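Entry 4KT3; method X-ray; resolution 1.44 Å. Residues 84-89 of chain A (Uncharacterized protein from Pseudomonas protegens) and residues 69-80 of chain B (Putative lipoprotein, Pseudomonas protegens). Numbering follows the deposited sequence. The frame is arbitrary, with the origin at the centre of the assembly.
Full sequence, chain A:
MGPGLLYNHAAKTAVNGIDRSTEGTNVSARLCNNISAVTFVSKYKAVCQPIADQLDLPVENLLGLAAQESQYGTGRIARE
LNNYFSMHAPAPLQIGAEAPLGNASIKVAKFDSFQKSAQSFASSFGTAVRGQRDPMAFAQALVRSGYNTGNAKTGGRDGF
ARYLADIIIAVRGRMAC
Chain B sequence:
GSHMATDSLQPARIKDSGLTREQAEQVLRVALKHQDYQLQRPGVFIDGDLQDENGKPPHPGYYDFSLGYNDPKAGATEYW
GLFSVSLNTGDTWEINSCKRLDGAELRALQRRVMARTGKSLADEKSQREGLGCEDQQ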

ATOM      1  N   TYR A  84       9.087   8.406  -1.648  1.00 10.75           N
ATOM      2  CA  TYR A  84       7.966   7.993  -0.795  1.00 11.69           C
ATOM      3  C   TYR A  84       6.621   8.547  -1.265  1.00 11.23           C
ATOM      4  O   TYR A  84       5.599   8.283  -0.647  1.00 10.08           O
ATOM      5  CB  TYR A  84       8.239   8.337   0.671  1.00 11.23           C
ATOM      6  CG  TYR A  84       9.269   7.455   1.315  1.00 11.16           C
ATOM      7  CD1 TYR A  84      10.624   7.672   1.113  1.00 11.52           C
ATOM      8  CD2 TYR A  84       8.893   6.406   2.143  1.00 10.14           C
ATOM      9  CE1 TYR A  84      11.578   6.856   1.707  1.00 12.67           C
ATOM     10  CE2 TYR A  84       9.833   5.595   2.732  1.00 10.90           C
ATOM     11  CZ  TYR A  84      11.174   5.821   2.506  1.00 12.16           C
ATOM     12  OH  TYR A  84      12.118   4.997   3.094  1.00 16.55           O
ATOM     13  N   PHE A  85       6.618   9.278  -2.379  1.00 11.25           N
ATOM     14  CA  PHE A  85       5.377   9.812  -2.943  1.00  9.59           C
ATOM     15  C   PHE A  85       5.153   9.297  -4.357  1.00 11.83           C
ATOM     16  O   PHE A  85       4.265   9.776  -5.074  1.00 13.86           O
ATOM     17  CB  PHE A  85       5.399  11.351  -2.858  1.00 11.86           C
ATOM     18  CG  PHE A  85       5.314  11.837  -1.440  1.00 10.71           C
ATOM     19  CD1 PHE A  85       6.451  11.893  -0.647  1.00 11.18           C
ATOM     20  CD2 PHE A  85       4.090  12.162  -0.871  1.00 11.76           C
ATOM     21  CE1 PHE A  85       6.373  12.264   0.669  1.00 12.74           C
ATOM     22  CE2 PHE A  85       4.015  12.556   0.457  1.00 11.64           C
ATOM     23  CZ  PHE A  85       5.162  12.602   1.223  1.00 12.34           C
ATOM     24  N   SER A  86       5.949   8.286  -4.725  1.00 11.43           N
ATOM     25  CA  SER A  86       5.930   7.678  -6.056  1.00 13.12           C
ATOM     26  C   SER A  86       5.782   8.710  -7.175  1.00 12.51           C
ATOM     27  O   SER A  86       4.985   8.540  -8.104  1.00 13.55           O
ATOM     28  CB  SER A  86       4.837   6.605  -6.155  1.00 12.79           C
ATOM     29  OG  SER A  86       5.073   5.582  -5.205  1.00 12.58           O
HETATM   30  N   MSE A  87       6.582   9.767  -7.080  1.00 11.53           N
HETATM   31  CA  MSE A  87       6.589  10.838  -8.061  1.00 12.12           C
HETATM   32  C   MSE A  87       7.138  10.348  -9.378  1.00 11.40           C
HETATM   33  O   MSE A  87       8.217   9.768  -9.426  1.00 13.21           O
HETATM   34  CB  MSE A  87       7.500  11.974  -7.591  1.00 17.03           C
HETATM   35  CG  MSE A  87       7.146  12.536  -6.237  1.00 17.97           C
HETATM   36 SE   MSE A  87       5.647  13.763  -6.303  0.74 13.73          SE
HETATM   37  CE  MSE A  87       6.505  15.252  -7.203  1.00 15.30           C
ATOM     38  N   HIS A  88       6.394  10.629 -10.442  1.00 13.78           N
ATOM     39  CA  HIS A  88       6.883  10.446 -11.789  1.00 12.71           C
ATOM     40  C   HIS A  88       8.043  11.406 -12.052  1.00 16.97           C
ATOM     41  O   HIS A  88       8.059  12.548 -11.570  1.00 15.47           O
ATOM     42  CB  HIS A  88       5.760  10.709 -12.803  1.00 15.35           C
ATOM     43  CG  HIS A  88       4.678   9.673 -12.800  1.00 14.65           C
ATOM     44  ND1 HIS A  88       3.530   9.793 -13.555  1.00 15.17           N
ATOM     45  CD2 HIS A  88       4.566   8.503 -12.131  1.00 12.97           C
ATOM     46  CE1 HIS A  88       2.763   8.733 -13.359  1.00 18.92           C
ATOM     47  NE2 HIS A  88       3.365   7.941 -12.490  1.00 14.86           N
ATOM     48  N   ALA A  89       9.019  10.931 -12.814  1.00 16.98           N
ATOM     49  CA  ALA A  89      10.109  11.778 -13.272  1.00 16.14           C
ATOM     50  C   ALA A  89       9.685  12.510 -14.547  1.00 15.49           C
ATOM     51  O   ALA A  89       8.956  11.949 -15.381  1.00 19.20           O
ATOM     52  CB  ALA A  89      11.338  10.947 -13.537  1.00 15.73           C
TER
ATOM     53  N   TYR B  69      -1.338   1.732 -10.470  1.00 18.53           N
ATOM     54  CA  TYR B  69      -1.668   2.228 -11.778  1.00 18.78           C
ATOM     55  C   TYR B  69      -0.836   3.463 -12.095  1.00 15.85           C
ATOM     56  O   TYR B  69      -0.856   4.428 -11.334  1.00 16.43           O
ATOM     57  CB  TYR B  69      -3.153   2.586 -11.775  1.00 25.55           C
ATOM     58  CG  TYR B  69      -3.634   3.264 -13.024  1.00 27.05           C
ATOM     59  CD1 TYR B  69      -3.436   2.676 -14.257  1.00 33.22           C
ATOM     60  CD2 TYR B  69      -4.306   4.483 -12.968  1.00 28.08           C
ATOM     61  CE1 TYR B  69      -3.877   3.267 -15.410  1.00 30.53           C
ATOM     62  CE2 TYR B  69      -4.756   5.094 -14.124  1.00 26.63           C
ATOM     63  CZ  TYR B  69      -4.534   4.476 -15.351  1.00 27.59           C
ATOM     64  OH  TYR B  69      -4.966   5.039 -16.537  1.00 34.36           O
ATOM     65  N   ASN B  70      -0.127   3.444 -13.226  1.00 16.51           N
ATOM     66  CA  ASN B  70       0.581   4.639 -13.703  1.00 15.38           C
ATOM     67  C   ASN B  70      -0.084   5.189 -14.960  1.00 16.08           C
ATOM     68  O   ASN B  70      -0.180   4.506 -15.996  1.00 19.78           O
ATOM     69  CB  ASN B  70       2.063   4.356 -13.977  1.00 18.89           C
ATOM     70  CG  ASN B  70       2.883   4.214 -12.710  1.00 17.75           C
ATOM     71  OD1 ASN B  70       3.020   5.163 -11.928  1.00 16.00           O
ATOM     72  ND2 ASN B  70       3.442   3.024 -12.499  1.00 23.15           N
ATOM     73  N   ASP B  71      -0.524   6.436 -14.861  1.00 17.57           N
ATOM     74  CA  ASP B  71      -1.184   7.159 -15.937  1.00 20.20           C
ATOM     75  C   ASP B  71      -0.265   8.319 -16.307  1.00 19.73           C
ATOM     76  O   ASP B  71       0.178   9.051 -15.428  1.00 20.81           O
ATOM     77  CB  ASP B  71      -2.517   7.689 -15.411  1.00 19.70           C
ATOM     78  CG  ASP B  71      -3.372   8.333 -16.483  1.00 28.36           C
ATOM     79  OD1 ASP B  71      -2.828   8.820 -17.502  1.00 22.42           O
ATOM     80  OD2 ASP B  71      -4.606   8.363 -16.284  1.00 35.74           O
ATOM     81  N   PRO B  72       0.049   8.491 -17.600  1.00 20.48           N
ATOM     82  CA  PRO B  72       0.939   9.597 -17.972  1.00 25.48           C
ATOM     83  C   PRO B  72       0.333  10.970 -17.730  1.00 28.12           C
ATOM     84  O   PRO B  72       1.074  11.945 -17.626  1.00 29.60           O
ATOM     85  CB  PRO B  72       1.168   9.381 -19.473  1.00 26.87           C
ATOM     86  CG  PRO B  72      -0.003   8.579 -19.930  1.00 22.82           C
ATOM     87  CD  PRO B  72      -0.318   7.671 -18.769  1.00 21.28           C
ATOM     88  N   LYS B  73      -0.987  11.072 -17.645  1.00 22.11           N
ATOM     89  CA  LYS B  73      -1.558  12.368 -17.319  1.00 25.86           C
ATOM     90  C   LYS B  73      -1.481  12.673 -15.830  1.00 22.09           C
ATOM     91  O   LYS B  73      -1.748  13.799 -15.411  1.00 31.04           O
ATOM     92  CB  LYS B  73      -2.988  12.519 -17.835  1.00 32.31           C
ATOM     93  CG  LYS B  73      -4.000  11.657 -17.154  1.00 31.98           C
ATOM     94  N   ALA B  74      -1.118  11.679 -15.028  1.00 20.99           N
ATOM     95  CA  ALA B  74      -0.871  11.905 -13.609  1.00 19.10           C
ATOM     96  C   ALA B  74       0.577  12.309 -13.368  1.00 20.45           C
ATOM     97  O   ALA B  74       1.395  12.371 -14.301  1.00 21.90           O
ATOM     98  CB  ALA B  74      -1.229  10.669 -12.812  1.00 21.79           C
ATOM     99  N   GLY B  75       0.873  12.651 -12.124  1.00 16.66           N
ATOM    100  CA  GLY B  75       2.220  13.016 -11.738  1.00 20.21           C
ATOM    101  C   GLY B  75       2.852  12.026 -10.778  1.00 14.53           C
ATOM    102  O   GLY B  75       4.014  12.198 -10.409  1.00 16.75           O
ATOM    103  N   ALA B  76       2.107  10.977 -10.418  1.00 14.62           N
ATOM    104  CA  ALA B  76       2.576   9.983  -9.453  1.00 13.92           C
ATOM    105  C   ALA B  76       1.776   8.705  -9.624  1.00 11.72           C
ATOM    106  O   ALA B  76       0.702   8.706 -10.225  1.00 14.27           O
ATOM    107  CB  ALA B  76       2.408  10.511  -8.021  1.00 14.61           C
ATOM    108  N   THR B  77       2.304   7.604  -9.104  1.00 12.50           N
ATOM    109  CA  THR B  77       1.582   6.348  -9.143  1.00 13.02           C
ATOM    110  C   THR B  77       0.319   6.453  -8.298  1.00 12.76           C
ATOM    111  O   THR B  77       0.301   7.100  -7.253  1.00 13.92           O
ATOM    112  CB  THR B  77       2.462   5.182  -8.659  1.00 12.54           C
ATOM    113  OG1 THR B  77       3.728   5.231  -9.329  1.00 13.74           O
ATOM    114  CG2 THR B  77       1.794   3.834  -8.903  1.00 15.16           C
ATOM    115  N   GLU B  78      -0.735   5.797  -8.759  1.00 13.24           N
ATOM    116  CA  GLU B  78      -1.981   5.728  -8.021  1.00 14.59           C
ATOM    117  C   GLU B  78      -2.142   4.308  -7.501  1.00 12.74           C
ATOM    118  O   GLU B  78      -2.038   3.353  -8.273  1.00 16.53           O
ATOM    119  CB  GLU B  78      -3.153   6.096  -8.937  1.00 16.49           C
ATOM    120  CG  GLU B  78      -4.520   5.998  -8.302  1.00 17.80           C
ATOM    121  CD  GLU B  78      -5.630   6.502  -9.228  1.00 19.67           C
ATOM    122  OE1 GLU B  78      -5.417   7.512  -9.927  1.00 18.14           O
ATOM    123  OE2 GLU B  78      -6.712   5.876  -9.286  1.00 23.54           O
ATOM    124  N   TYR B  79      -2.424   4.160  -6.213  1.00 13.47           N
ATOM    125  CA  TYR B  79      -2.547   2.822  -5.622  1.00 12.73           C
ATOM    126  C   TYR B  79      -3.989   2.500  -5.244  1.00 10.69           C
ATOM    127  O   TYR B  79      -4.721   3.345  -4.734  1.00 14.08           O
ATOM    128  CB  TYR B  79      -1.603   2.676  -4.432  1.00 12.22           C
ATOM    129  CG  TYR B  79      -0.156   2.799  -4.850  1.00 12.91           C
ATOM    130  CD1 TYR B  79       0.552   1.694  -5.301  1.00 12.92           C
ATOM    131  CD2 TYR B  79       0.485   4.037  -4.848  1.00 12.85           C
ATOM    132  CE1 TYR B  79       1.876   1.815  -5.706  1.00 12.80           C
ATOM    133  CE2 TYR B  79       1.791   4.162  -5.239  1.00 13.46           C
ATOM    134  CZ  TYR B  79       2.482   3.055  -5.678  1.00 13.40           C
ATOM    135  OH  TYR B  79       3.782   3.191  -6.058  1.00 15.24           O
ATOM    136  N   TRP B  80      -4.398   1.279  -5.549  1.00 14.04           N
ATOM    137  CA  TRP B  80      -5.778   0.859  -5.379  1.00 14.42           C
ATOM    138  C   TRP B  80      -5.940  -0.131  -4.227  1.00 16.51           C
ATOM    139  O   TRP B  80      -7.046  -0.343  -3.734  1.00 22.18           O
ATOM    140  CB  TRP B  80      -6.272   0.204  -6.672  1.00 17.04           C
ATOM    141  CG  TRP B  80      -6.402   1.155  -7.836  1.00 18.34           C
ATOM    142  CD1 TRP B  80      -6.465   2.517  -7.789  1.00 19.88           C
ATOM    143  CD2 TRP B  80      -6.497   0.794  -9.217  1.00 19.86           C
ATOM    144  NE1 TRP B  80      -6.594   3.027  -9.066  1.00 21.78           N
ATOM    145  CE2 TRP B  80      -6.610   1.989  -9.958  1.00 23.07           C
ATOM    146  CE3 TRP B  80      -6.486  -0.424  -9.898  1.00 23.51           C
ATOM    147  CZ2 TRP B  80      -6.721   2.001 -11.350  1.00 22.92           C
ATOM    148  CZ3 TRP B  80      -6.599  -0.411 -11.282  1.00 25.39           C
ATOM    149  CH2 TRP B  80      -6.712   0.793 -11.991  1.00 26.23           C
TER
HETATM  150  O   HOH W   1       6.095  14.076 -10.774  1.00 19.01           O
HETATM  151  O   HOH W   2       3.522  11.297 -15.866  1.00 25.48           O

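Tyr A84 makes no contact with the chain B stretch, and Phe A85 barely enters it. The CA-to-CB bond of Phe A85 points away, leaving its carbonyl as the approaching group: Phe A85 O lies 3.6 Å from Ala B76 CB.

At Ser A86 the contact becomes polar. The backbone, with phi/psi of 41/47°, presents the carbonyl to chain B, where Thr B77 N donates a hydrogen bond to Ser A86 O at 3.0 Å with an N-H...acceptor angle of 155°. Ser A86 O also sits 3.1 Å from Ala B76 CA, and the angle of 122° at the hydrogen marks this as a CA-H...O contact accompanying the stronger bond. Its CA-to-CB bond points toward chain B, and the side chain adopts the m rotamer; Ser A86 OG hydrogen-bonds to Tyr B79 OH at 2.8 Å. The serine oxygen lies near the plane of the tyrosine ring, at its edge, as expected for a partner of the phenolic hydroxyl. Tyr B79 reaches it although its own CA-to-CB bond points sideways.

The CA-to-CB bond of Met A87, a selenomethionine, points away, and the closest contacts are made by its CA. Met A87 CA is 4.3 Å from Ala B76 CA, and the two residues form a single beta bridge. The bonds flanking it define the register: Thr B77 N to Ser A86 O on one side of the bridge residue in sequence, and His A88 N to Gly B75 O, at 2.9 Å and 158°, on the other.

His A88 has the largest covered area of any residue in the two stretches, 114 Å². Its CA-to-CB bond points toward chain B, and His A88 NE2 donates to Asn B70 OD1 at 2.9 Å and 154°. The acceptor lies near the ring plane, which suits an in-plane N-H. Asn B70 OD1 also accepts from Thr B77 OG1 at 2.7 Å, so one amide oxygen joins the histidine to a bond internal to chain B. On the other ring nitrogen, His A88 ND1 donates only weakly to Ala B74 O, at 3.4 Å and 136°; water 2 supplements this link, lying 2.8 Å from His A88 ND1 and 2.9 Å from Ala B74 O. Ala B76 N and Gly B75 C lie over one face of the imidazole, packing it against the chain B backbone. Water 1 donates to His A88 O at 2.6 Å and to Gly B75 O at 2.8 Å, adding a bridge beside the direct backbone bond.

The CA-to-CB bond of Ala A89 points away, and the residue makes no contact; His A88 is the last residue of this stretch to touch chain B.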